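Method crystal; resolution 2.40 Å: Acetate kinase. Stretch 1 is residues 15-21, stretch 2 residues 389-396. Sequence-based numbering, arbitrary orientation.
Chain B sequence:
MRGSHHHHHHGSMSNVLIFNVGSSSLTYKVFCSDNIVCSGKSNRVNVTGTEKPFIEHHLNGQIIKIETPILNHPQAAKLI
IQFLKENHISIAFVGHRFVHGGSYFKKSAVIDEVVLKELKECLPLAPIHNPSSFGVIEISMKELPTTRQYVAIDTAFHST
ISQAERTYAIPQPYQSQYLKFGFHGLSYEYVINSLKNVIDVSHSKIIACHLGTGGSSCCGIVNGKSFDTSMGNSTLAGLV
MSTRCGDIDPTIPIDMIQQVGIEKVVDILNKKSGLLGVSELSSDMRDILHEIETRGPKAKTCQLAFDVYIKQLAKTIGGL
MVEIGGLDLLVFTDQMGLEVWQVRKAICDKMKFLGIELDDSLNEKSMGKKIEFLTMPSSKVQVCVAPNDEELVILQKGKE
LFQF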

# COMPACT_ATOMS: atom_id res chain seq x y z
N ASN B 15 -13.76 -42.44 5.08
CA ASN B 15 -14.21 -41.48 4.08
C ASN B 15 -14.40 -40.10 4.70
O ASN B 15 -14.87 -39.98 5.83
CB ASN B 15 -15.51 -41.95 3.42
CG ASN B 15 -15.34 -43.24 2.64
OD1 ASN B 15 -14.30 -43.48 2.04
ND2 ASN B 15 -16.38 -44.06 2.65
N VAL B 16 -14.02 -39.06 3.96
CA VAL B 16 -14.20 -37.69 4.41
C VAL B 16 -15.05 -36.91 3.41
O VAL B 16 -14.72 -36.85 2.23
CB VAL B 16 -12.85 -36.96 4.61
CG1 VAL B 16 -13.08 -35.55 5.14
CG2 VAL B 16 -11.97 -37.73 5.57
N LEU B 17 -16.15 -36.34 3.89
CA LEU B 17 -17.03 -35.53 3.06
C LEU B 17 -16.61 -34.06 3.13
O LEU B 17 -16.60 -33.47 4.22
CB LEU B 17 -18.48 -35.70 3.51
CG LEU B 17 -19.54 -34.83 2.84
CD1 LEU B 17 -19.60 -35.10 1.35
CD2 LEU B 17 -20.91 -35.05 3.48
N ILE B 18 -16.26 -33.47 1.99
CA ILE B 18 -15.95 -32.04 1.95
C ILE B 18 -17.03 -31.27 1.20
O ILE B 18 -17.36 -31.58 0.06
CB ILE B 18 -14.57 -31.76 1.29
CG1 ILE B 18 -13.43 -32.05 2.27
CG2 ILE B 18 -14.47 -30.32 0.82
CD1 ILE B 18 -12.96 -33.46 2.25
N PHE B 19 -17.59 -30.26 1.86
CA PHE B 19 -18.58 -29.40 1.21
C PHE B 19 -17.93 -28.13 0.67
O PHE B 19 -17.20 -27.44 1.38
CB PHE B 19 -19.70 -29.03 2.19
CG PHE B 19 -20.74 -30.10 2.36
CD1 PHE B 19 -21.51 -30.51 1.28
CD2 PHE B 19 -20.96 -30.68 3.60
CE1 PHE B 19 -22.47 -31.50 1.43
CE2 PHE B 19 -21.92 -31.66 3.76
CZ PHE B 19 -22.68 -32.07 2.67
N ASN B 20 -18.20 -27.82 -0.59
CA ASN B 20 -17.73 -26.59 -1.20
C ASN B 20 -18.92 -25.72 -1.59
O ASN B 20 -19.58 -25.96 -2.61
CB ASN B 20 -16.86 -26.89 -2.42
CG ASN B 20 -16.09 -25.68 -2.91
OD1 ASN B 20 -16.31 -24.56 -2.45
ND2 ASN B 20 -15.18 -25.91 -3.85
N VAL B 21 -19.22 -24.71 -0.77
CA VAL B 21 -20.34 -23.82 -1.03
C VAL B 21 -20.03 -22.88 -2.20
O VAL B 21 -19.06 -22.12 -2.15
CB VAL B 21 -20.72 -22.98 0.21
CG1 VAL B 21 -21.88 -22.06 -0.11
CG2 VAL B 21 -21.08 -23.89 1.37
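Stretch 2 (389-396) DEELVILQ

Residues 390–396 form the first turns of a helix that continues later in the chain, and they pack against the strand that runs through Val-21. The axes approach to 9.0 Å, with an angle of 128° between their N-to-C directions, so the helix crosses the strand obliquely and runs largely against it. Ile-18 and Glu-391 mark the register, their CA atoms 6.8 Å apart.

The strand alternates: Val-16, Ile-18 and Asn-20 point toward the helix, whereas Leu-17 and Phe-19 point away. Ile-18 lies at the centre of the apolar contact, its CD1 3.8 Å from Leu-395 CD1 and its CG2 4.0 Å from Ile-394 CD1. Val-16 CG1 adds a contact at 3.9 Å to Leu-395 CD1.

Polar pairing is confined to Asn-20, whose ND2 donates to two carboxylates: to Glu-391 OE2 at 2.7 Å and, weakly, to Glu-390 OE2 at 3.5 Å. Although Glu-391 leaves its CA sideways, its m, p side chain brings the carboxylate back to the amide.

Three amides of the first turn find acceptors in Asp-389 itself. Asp-389 is the N-cap: its OD2 accepts from Leu-392 N at 3.2 Å and weakly from Glu-391 N at 3.1 Å, while its O accepts from Val-393 N at 3.1 Å. Leu-395 N to Glu-391 O, at 2.8 Å, continues the helical pattern.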

# COMPACT_ATOMS: atom_id res chain seq x y z
N ASP B 389 -5.42 -26.84 -4.80
CA ASP B 389 -6.79 -27.27 -5.07
C ASP B 389 -7.68 -27.14 -3.84
O ASP B 389 -7.35 -27.65 -2.76
CB ASP B 389 -6.82 -28.71 -5.60
CG ASP B 389 -8.23 -29.29 -5.64
OD1 ASP B 389 -8.93 -29.10 -6.65
OD2 ASP B 389 -8.62 -29.95 -4.65
N GLU B 390 -8.80 -26.44 -4.00
CA GLU B 390 -9.71 -26.11 -2.91
C GLU B 390 -10.06 -27.26 -1.97
O GLU B 390 -10.05 -27.09 -0.75
CB GLU B 390 -11.01 -25.52 -3.47
CG GLU B 390 -10.87 -24.18 -4.15
CD GLU B 390 -12.22 -23.54 -4.44
OE1 GLU B 390 -12.66 -22.69 -3.63
OE2 GLU B 390 -12.83 -23.88 -5.47
N GLU B 391 -10.37 -28.43 -2.53
CA GLU B 391 -10.81 -29.56 -1.71
C GLU B 391 -9.68 -30.16 -0.89
O GLU B 391 -9.86 -30.46 0.29
CB GLU B 391 -11.49 -30.63 -2.57
CG GLU B 391 -12.90 -30.27 -2.98
CD GLU B 391 -12.95 -29.11 -3.95
OE1 GLU B 391 -12.03 -28.99 -4.79
OE2 GLU B 391 -13.91 -28.31 -3.87
N LEU B 392 -8.52 -30.34 -1.52
CA LEU B 392 -7.35 -30.87 -0.82
C LEU B 392 -6.96 -29.95 0.33
O LEU B 392 -6.49 -30.41 1.37
CB LEU B 392 -6.17 -31.04 -1.79
CG LEU B 392 -6.40 -31.95 -2.99
CD1 LEU B 392 -5.14 -32.07 -3.83
CD2 LEU B 392 -6.87 -33.32 -2.54
N VAL B 393 -7.15 -28.65 0.13
CA VAL B 393 -6.85 -27.64 1.15
C VAL B 393 -7.68 -27.85 2.42
O VAL B 393 -7.15 -27.80 3.54
CB VAL B 393 -7.05 -26.21 0.61
CG1 VAL B 393 -7.03 -25.20 1.74
CG2 VAL B 393 -5.98 -25.88 -0.41
N ILE B 394 -8.98 -28.08 2.25
CA ILE B 394 -9.87 -28.34 3.38
C ILE B 394 -9.59 -29.73 3.95
O ILE B 394 -9.64 -29.93 5.17
CB ILE B 394 -11.35 -28.23 2.97
CG1 ILE B 394 -11.63 -26.84 2.38
CG2 ILE B 394 -12.26 -28.50 4.16
CD1 ILE B 394 -13.03 -26.69 1.82
N LEU B 395 -9.31 -30.69 3.07
CA LEU B 395 -8.98 -32.04 3.49
C LEU B 395 -7.71 -32.07 4.33
O LEU B 395 -7.63 -32.77 5.34
CB LEU B 395 -8.82 -32.95 2.27
CG LEU B 395 -8.54 -34.43 2.58
CD1 LEU B 395 -9.71 -35.03 3.34
CD2 LEU B 395 -8.24 -35.22 1.32
N GLN B 396 -6.72 -31.28 3.92
CA GLN B 396 -5.44 -31.22 4.62
C GLN B 396 -5.61 -30.70 6.05
O GLN B 396 -4.94 -31.17 6.98
CB GLN B 396 -4.45 -30.35 3.85
CG GLN B 396 -3.08 -30.23 4.52
CD GLN B 396 -2.35 -31.56 4.59
OE1 GLN B 396 -2.29 -32.31 3.61
NE2 GLN B 396 -1.79 -31.86 5.75